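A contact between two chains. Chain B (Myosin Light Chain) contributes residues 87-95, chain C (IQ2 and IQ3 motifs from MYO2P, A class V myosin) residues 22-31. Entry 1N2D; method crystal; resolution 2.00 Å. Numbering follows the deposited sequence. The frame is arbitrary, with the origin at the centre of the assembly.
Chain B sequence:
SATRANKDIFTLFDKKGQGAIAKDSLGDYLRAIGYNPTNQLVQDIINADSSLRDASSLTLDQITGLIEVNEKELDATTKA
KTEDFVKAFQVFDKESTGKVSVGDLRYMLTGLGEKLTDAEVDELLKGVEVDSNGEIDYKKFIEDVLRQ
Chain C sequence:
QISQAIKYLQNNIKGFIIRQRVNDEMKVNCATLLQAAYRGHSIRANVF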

ATOM      1  N   LYS B  87     -10.508   4.645  -9.472  1.00 50.07           N
ATOM      2  CA  LYS B  87     -10.090   3.255  -9.576  1.00 46.92           C
ATOM      3  C   LYS B  87      -9.263   2.855  -8.359  1.00 50.94           C
ATOM      4  O   LYS B  87      -9.502   1.812  -7.752  1.00 51.64           O
ATOM      5  CB  LYS B  87      -9.281   3.049 -10.865  1.00 56.91           C
ATOM      6  CG  LYS B  87      -8.736   1.637 -11.076  1.00 62.48           C
ATOM      7  CD  LYS B  87      -7.444   1.406 -10.299  1.00 69.55           C
ATOM      8  CE  LYS B  87      -6.853   0.028 -10.577  1.00 77.45           C
ATOM      9  NZ  LYS B  87      -6.447  -0.156 -12.002  1.00 74.28           N
ATOM     10  N   ALA B  88      -8.288   3.687  -8.007  1.00 40.42           N
ATOM     11  CA  ALA B  88      -7.432   3.402  -6.865  1.00 39.27           C
ATOM     12  C   ALA B  88      -8.205   3.438  -5.544  1.00 36.84           C
ATOM     13  O   ALA B  88      -7.846   2.758  -4.583  1.00 32.65           O
ATOM     14  CB  ALA B  88      -6.268   4.400  -6.823  1.00 40.09           C
ATOM     15  N   PHE B  89      -9.277   4.218  -5.496  1.00 33.69           N
ATOM     16  CA  PHE B  89     -10.055   4.317  -4.270  1.00 36.07           C
ATOM     17  C   PHE B  89     -10.814   3.027  -3.934  1.00 38.11           C
ATOM     18  O   PHE B  89     -11.266   2.836  -2.802  1.00 40.84           O
ATOM     19  CB  PHE B  89     -11.047   5.477  -4.356  1.00 41.51           C
ATOM     20  CG  PHE B  89     -11.492   5.972  -3.018  1.00 45.86           C
ATOM     21  CD1 PHE B  89     -10.669   6.802  -2.264  1.00 48.78           C
ATOM     22  CD2 PHE B  89     -12.705   5.562  -2.482  1.00 47.02           C
ATOM     23  CE1 PHE B  89     -11.047   7.217  -0.989  1.00 46.45           C
ATOM     24  CE2 PHE B  89     -13.093   5.971  -1.207  1.00 58.10           C
ATOM     25  CZ  PHE B  89     -12.260   6.800  -0.459  1.00 49.85           C
ATOM     26  N   GLN B  90     -10.940   2.135  -4.908  1.00 38.48           N
ATOM     27  CA  GLN B  90     -11.653   0.882  -4.686  1.00 42.87           C
ATOM     28  C   GLN B  90     -11.062   0.023  -3.572  1.00 42.25           C
ATOM     29  O   GLN B  90     -11.749  -0.842  -3.026  1.00 37.97           O
ATOM     30  CB  GLN B  90     -11.720   0.079  -5.985  1.00 57.98           C
ATOM     31  CG  GLN B  90     -12.555   0.754  -7.064  1.00 70.21           C
ATOM     32  CD  GLN B  90     -12.620  -0.054  -8.341  1.00 82.19           C
ATOM     33  OE1 GLN B  90     -13.035  -1.214  -8.332  1.00 86.82           O
ATOM     34  NE2 GLN B  90     -12.210   0.554  -9.451  1.00 81.08           N
ATOM     35  N   VAL B  91      -9.795   0.252  -3.229  1.00 42.21           N
ATOM     36  CA  VAL B  91      -9.181  -0.529  -2.160  1.00 36.84           C
ATOM     37  C   VAL B  91      -9.931  -0.269  -0.846  1.00 33.46           C
ATOM     38  O   VAL B  91      -9.906  -1.093   0.064  1.00 39.40           O
ATOM     39  CB  VAL B  91      -7.669  -0.186  -1.993  1.00 38.83           C
ATOM     40  CG1 VAL B  91      -7.493   1.294  -1.684  1.00 36.90           C
ATOM     41  CG2 VAL B  91      -7.058  -1.047  -0.888  1.00 31.58           C
ATOM     42  N   PHE B  92     -10.613   0.873  -0.762  1.00 29.55           N
ATOM     43  CA  PHE B  92     -11.377   1.218   0.440  1.00 36.37           C
ATOM     44  C   PHE B  92     -12.847   0.819   0.308  1.00 45.35           C
ATOM     45  O   PHE B  92     -13.662   1.119   1.187  1.00 42.60           O
ATOM     46  CB  PHE B  92     -11.300   2.719   0.736  1.00 32.27           C
ATOM     47  CG  PHE B  92      -9.940   3.188   1.154  1.00 32.73           C
ATOM     48  CD1 PHE B  92      -9.035   3.664   0.215  1.00 37.65           C
ATOM     49  CD2 PHE B  92      -9.569   3.173   2.493  1.00 41.24           C
ATOM     50  CE1 PHE B  92      -7.773   4.122   0.603  1.00 37.64           C
ATOM     51  CE2 PHE B  92      -8.307   3.629   2.893  1.00 38.19           C
ATOM     52  CZ  PHE B  92      -7.411   4.105   1.947  1.00 31.06           C
ATOM     53  N   ASP B  93     -13.174   0.153  -0.796  1.00 41.76           N
ATOM     54  CA  ASP B  93     -14.535  -0.302  -1.062  1.00 54.60           C
ATOM     55  C   ASP B  93     -14.488  -1.622  -1.836  1.00 59.92           C
ATOM     56  O   ASP B  93     -14.680  -1.654  -3.053  1.00 62.38           O
ATOM     57  CB  ASP B  93     -15.289   0.760  -1.865  1.00 43.75           C
ATOM     58  CG  ASP B  93     -16.637   0.273  -2.358  1.00 44.49           C
ATOM     59  OD1 ASP B  93     -17.366  -0.368  -1.572  1.00 41.21           O
ATOM     60  OD2 ASP B  93     -16.966   0.543  -3.531  1.00 45.50           O
ATOM     61  N   LYS B  94     -14.219  -2.709  -1.117  1.00 64.46           N
ATOM     62  CA  LYS B  94     -14.122  -4.031  -1.732  1.00 78.84           C
ATOM     63  C   LYS B  94     -15.468  -4.561  -2.210  1.00 85.15           C
ATOM     64  O   LYS B  94     -15.542  -5.254  -3.227  1.00 84.89           O
ATOM     65  CB  LYS B  94     -13.492  -5.022  -0.751  1.00 76.11           C
ATOM     66  CG  LYS B  94     -12.070  -4.671  -0.350  1.00 74.35           C
ATOM     67  CD  LYS B  94     -11.154  -4.608  -1.562  1.00 73.51           C
ATOM     68  CE  LYS B  94      -9.728  -4.255  -1.160  1.00 81.46           C
ATOM     69  NZ  LYS B  94      -8.817  -4.162  -2.336  1.00 81.77           N
ATOM     70  N   GLU B  95     -16.528  -4.232  -1.477  1.00 88.67           N
ATOM     71  CA  GLU B  95     -17.873  -4.670  -1.836  1.00 88.13           C
ATOM     72  C   GLU B  95     -18.286  -3.950  -3.110  1.00 87.52           C
ATOM     73  O   GLU B  95     -19.369  -4.180  -3.651  1.00 89.14           O
ATOM     74  CB  GLU B  95     -18.866  -4.331  -0.720  1.00 88.31           C
ATOM     75  CG  GLU B  95     -18.454  -4.813   0.656  1.00 90.97           C
ATOM     76  CD  GLU B  95     -17.154  -4.186   1.114  1.00 93.69           C
ATOM     77  OE1 GLU B  95     -17.079  -2.939   1.153  1.00 94.27           O
ATOM     78  OE2 GLU B  95     -16.208  -4.940   1.428  1.00 97.37           O
TER
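Chain C (22-31) VNDEMKVNCA

The thiol of Cys C30 is set among three residues of chain B at once. Its SG lies 3.6 Å from Ala B88 O, 3.8 Å from CD1 of Phe B89 and 3.8 Å from CE1 of Phe B92. The sulfur meets the Phe B92 ring at its edge, near the ring plane, and the Phe B89 ring obliquely. The chi1 of Cys C30 is t, and its CA-to-CB bond points toward chain B.

Chain C is helical throughout residues 22-31, with regular backbone hydrogen bonds, such as Cys C30 N to Met C26 O at 2.9 Å. Chain B arrives as helix and passes into a 3-10 segment at residues 90-92. There Phe B92 N donates a hydrogen bond to Phe B89 O at 2.9 Å. The two chains run in opposite senses across the contact. Ala B88 CA is 5.9 Å from Cys C30 CA, and Val B91 CA is 6.3 Å from Lys C27 CA.

Val B91 points toward the helix and is buried. Its CG2 touches three residues of chain C: Asn C23 ND2 at 3.5 Å, Lys C27 CG at 3.6 Å and Met C26 CB at 4.1 Å. Val B91 CG1 lies 4.2 Å from Cys C30 CB and 4.1 Å from Lys C27 CG. The valine thus spans two turns of the helix.

The aliphatic part of Lys C27 covers one face of the Phe B92 ring. CG of Lys C27 stands 4.0 Å from the centroid of the Phe B92 ring, a CH-pi contact, and CB of Lys C27 is 3.5 Å from CZ of Phe B92. The side chain is extended from chi2 to chi4, all t.

At the far end, Lys B94 CE lies 3.5 Å from Asn C23 ND2, though this lysine is poorly ordered. No clear hydrogen bond joins the two stretches. Packing accounts for the 407 Å² buried between them.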

ATOM      1  N   VAL C  22       0.174  -5.818   1.519  1.00 33.82           N
ATOM      2  CA  VAL C  22      -0.054  -5.230   0.206  1.00 25.74           C
ATOM      3  C   VAL C  22      -1.285  -4.326   0.212  1.00 28.18           C
ATOM      4  O   VAL C  22      -1.256  -3.228  -0.333  1.00 28.69           O
ATOM      5  CB  VAL C  22      -0.231  -6.336  -0.858  1.00 34.48           C
ATOM      6  CG1 VAL C  22      -0.777  -5.750  -2.147  1.00 29.49           C
ATOM      7  CG2 VAL C  22       1.106  -7.003  -1.127  1.00 24.63           C
ATOM      8  N   ASN C  23      -2.361  -4.798   0.834  1.00 26.64           N
ATOM      9  CA  ASN C  23      -3.600  -4.039   0.920  1.00 23.18           C
ATOM     10  C   ASN C  23      -3.346  -2.719   1.655  1.00 30.95           C
ATOM     11  O   ASN C  23      -3.824  -1.655   1.239  1.00 27.09           O
ATOM     12  CB  ASN C  23      -4.658  -4.884   1.655  1.00 31.80           C
ATOM     13  CG  ASN C  23      -6.045  -4.265   1.610  1.00 36.93           C
ATOM     14  OD1 ASN C  23      -6.575  -3.830   2.632  1.00 41.76           O
ATOM     15  ND2 ASN C  23      -6.640  -4.223   0.421  1.00 40.76           N
ATOM     16  N   ASP C  24      -2.586  -2.779   2.747  1.00 25.22           N
ATOM     17  CA  ASP C  24      -2.285  -1.567   3.492  1.00 23.79           C
ATOM     18  C   ASP C  24      -1.435  -0.603   2.662  1.00 26.62           C
ATOM     19  O   ASP C  24      -1.657   0.610   2.700  1.00 24.77           O
ATOM     20  CB  ASP C  24      -1.583  -1.900   4.813  1.00 26.19           C
ATOM     21  CG  ASP C  24      -2.550  -2.442   5.855  1.00 42.13           C
ATOM     22  OD1 ASP C  24      -3.763  -2.139   5.748  1.00 41.30           O
ATOM     23  OD2 ASP C  24      -2.105  -3.154   6.781  1.00 36.91           O
ATOM     24  N   GLU C  25      -0.472  -1.133   1.911  1.00 21.84           N
ATOM     25  CA  GLU C  25       0.359  -0.277   1.065  1.00 25.57           C
ATOM     26  C   GLU C  25      -0.498   0.396  -0.002  1.00 27.63           C
ATOM     27  O   GLU C  25      -0.296   1.565  -0.331  1.00 27.95           O
ATOM     28  CB  GLU C  25       1.461  -1.085   0.380  1.00 28.23           C
ATOM     29  CG  GLU C  25       2.597  -1.486   1.294  1.00 46.91           C
ATOM     30  CD  GLU C  25       3.656  -2.311   0.573  1.00 57.01           C
ATOM     31  OE1 GLU C  25       4.044  -1.923  -0.554  1.00 47.13           O
ATOM     32  OE2 GLU C  25       4.101  -3.337   1.138  1.00 54.54           O
ATOM     33  N   MET C  26      -1.448  -0.349  -0.558  1.00 28.15           N
ATOM     34  CA  MET C  26      -2.321   0.213  -1.577  1.00 24.57           C
ATOM     35  C   MET C  26      -3.183   1.311  -0.966  1.00 29.41           C
ATOM     36  O   MET C  26      -3.479   2.310  -1.619  1.00 29.23           O
ATOM     37  CB  MET C  26      -3.205  -0.877  -2.181  1.00 28.39           C
ATOM     38  CG  MET C  26      -2.484  -1.723  -3.222  1.00 38.51           C
ATOM     39  SD  MET C  26      -3.405  -3.213  -3.644  1.00 38.33           S
ATOM     40  CE  MET C  26      -4.861  -2.512  -4.430  1.00 45.34           C
ATOM     41  N   LYS C  27      -3.593   1.125   0.285  1.00 26.38           N
ATOM     42  CA  LYS C  27      -4.401   2.142   0.943  1.00 27.76           C
ATOM     43  C   LYS C  27      -3.559   3.393   1.142  1.00 27.05           C
ATOM     44  O   LYS C  27      -4.015   4.500   0.854  1.00 27.44           O
ATOM     45  CB  LYS C  27      -4.927   1.635   2.285  1.00 32.31           C
ATOM     46  CG  LYS C  27      -6.065   0.630   2.155  1.00 33.62           C
ATOM     47  CD  LYS C  27      -6.513   0.126   3.524  1.00 35.71           C
ATOM     48  CE  LYS C  27      -7.690  -0.843   3.410  1.00 44.61           C
ATOM     49  NZ  LYS C  27      -8.096  -1.391   4.741  1.00 39.56           N
ATOM     50  N   VAL C  28      -2.327   3.219   1.620  1.00 29.31           N
ATOM     51  CA  VAL C  28      -1.431   4.355   1.834  1.00 29.67           C
ATOM     52  C   VAL C  28      -1.146   5.083   0.524  1.00 31.82           C
ATOM     53  O   VAL C  28      -1.185   6.317   0.477  1.00 28.32           O
ATOM     54  CB  VAL C  28      -0.085   3.924   2.454  1.00 31.98           C
ATOM     55  CG1 VAL C  28       0.907   5.088   2.397  1.00 35.83           C
ATOM     56  CG2 VAL C  28      -0.285   3.498   3.904  1.00 30.53           C
ATOM     57  N   ASN C  29      -0.857   4.324  -0.533  1.00 25.63           N
ATOM     58  CA  ASN C  29      -0.580   4.918  -1.839  1.00 30.49           C
ATOM     59  C   ASN C  29      -1.781   5.707  -2.339  1.00 32.47           C
ATOM     60  O   ASN C  29      -1.629   6.800  -2.881  1.00 30.22           O
ATOM     61  CB  ASN C  29      -0.240   3.851  -2.886  1.00 33.89           C
ATOM     62  CG  ASN C  29       1.048   3.113  -2.583  1.00 41.71           C
ATOM     63  OD1 ASN C  29       1.928   3.620  -1.885  1.00 38.70           O
ATOM     64  ND2 ASN C  29       1.173   1.912  -3.129  1.00 36.55           N
ATOM     65  N   CYS C  30      -2.975   5.144  -2.170  1.00 28.25           N
ATOM     66  CA  CYS C  30      -4.197   5.814  -2.610  1.00 34.82           C
ATOM     67  C   CYS C  30      -4.378   7.143  -1.875  1.00 28.98           C
ATOM     68  O   CYS C  30      -4.665   8.170  -2.488  1.00 28.13           O
ATOM     69  CB  CYS C  30      -5.415   4.923  -2.351  1.00 37.85           C
ATOM     70  SG  CYS C  30      -7.013   5.711  -2.716  1.00 39.30           S
ATOM     71  N   ALA C  31      -4.212   7.110  -0.558  1.00 30.87           N
ATOM     72  CA  ALA C  31      -4.348   8.306   0.254  1.00 32.33           C
ATOM     73  C   ALA C  31      -3.341   9.351  -0.203  1.00 32.43           C
ATOM     74  O   ALA C  31      -3.686  10.521  -0.382  1.00 25.19           O
ATOM     75  CB  ALA C  31      -4.119   7.970   1.719  1.00 26.28           C
TER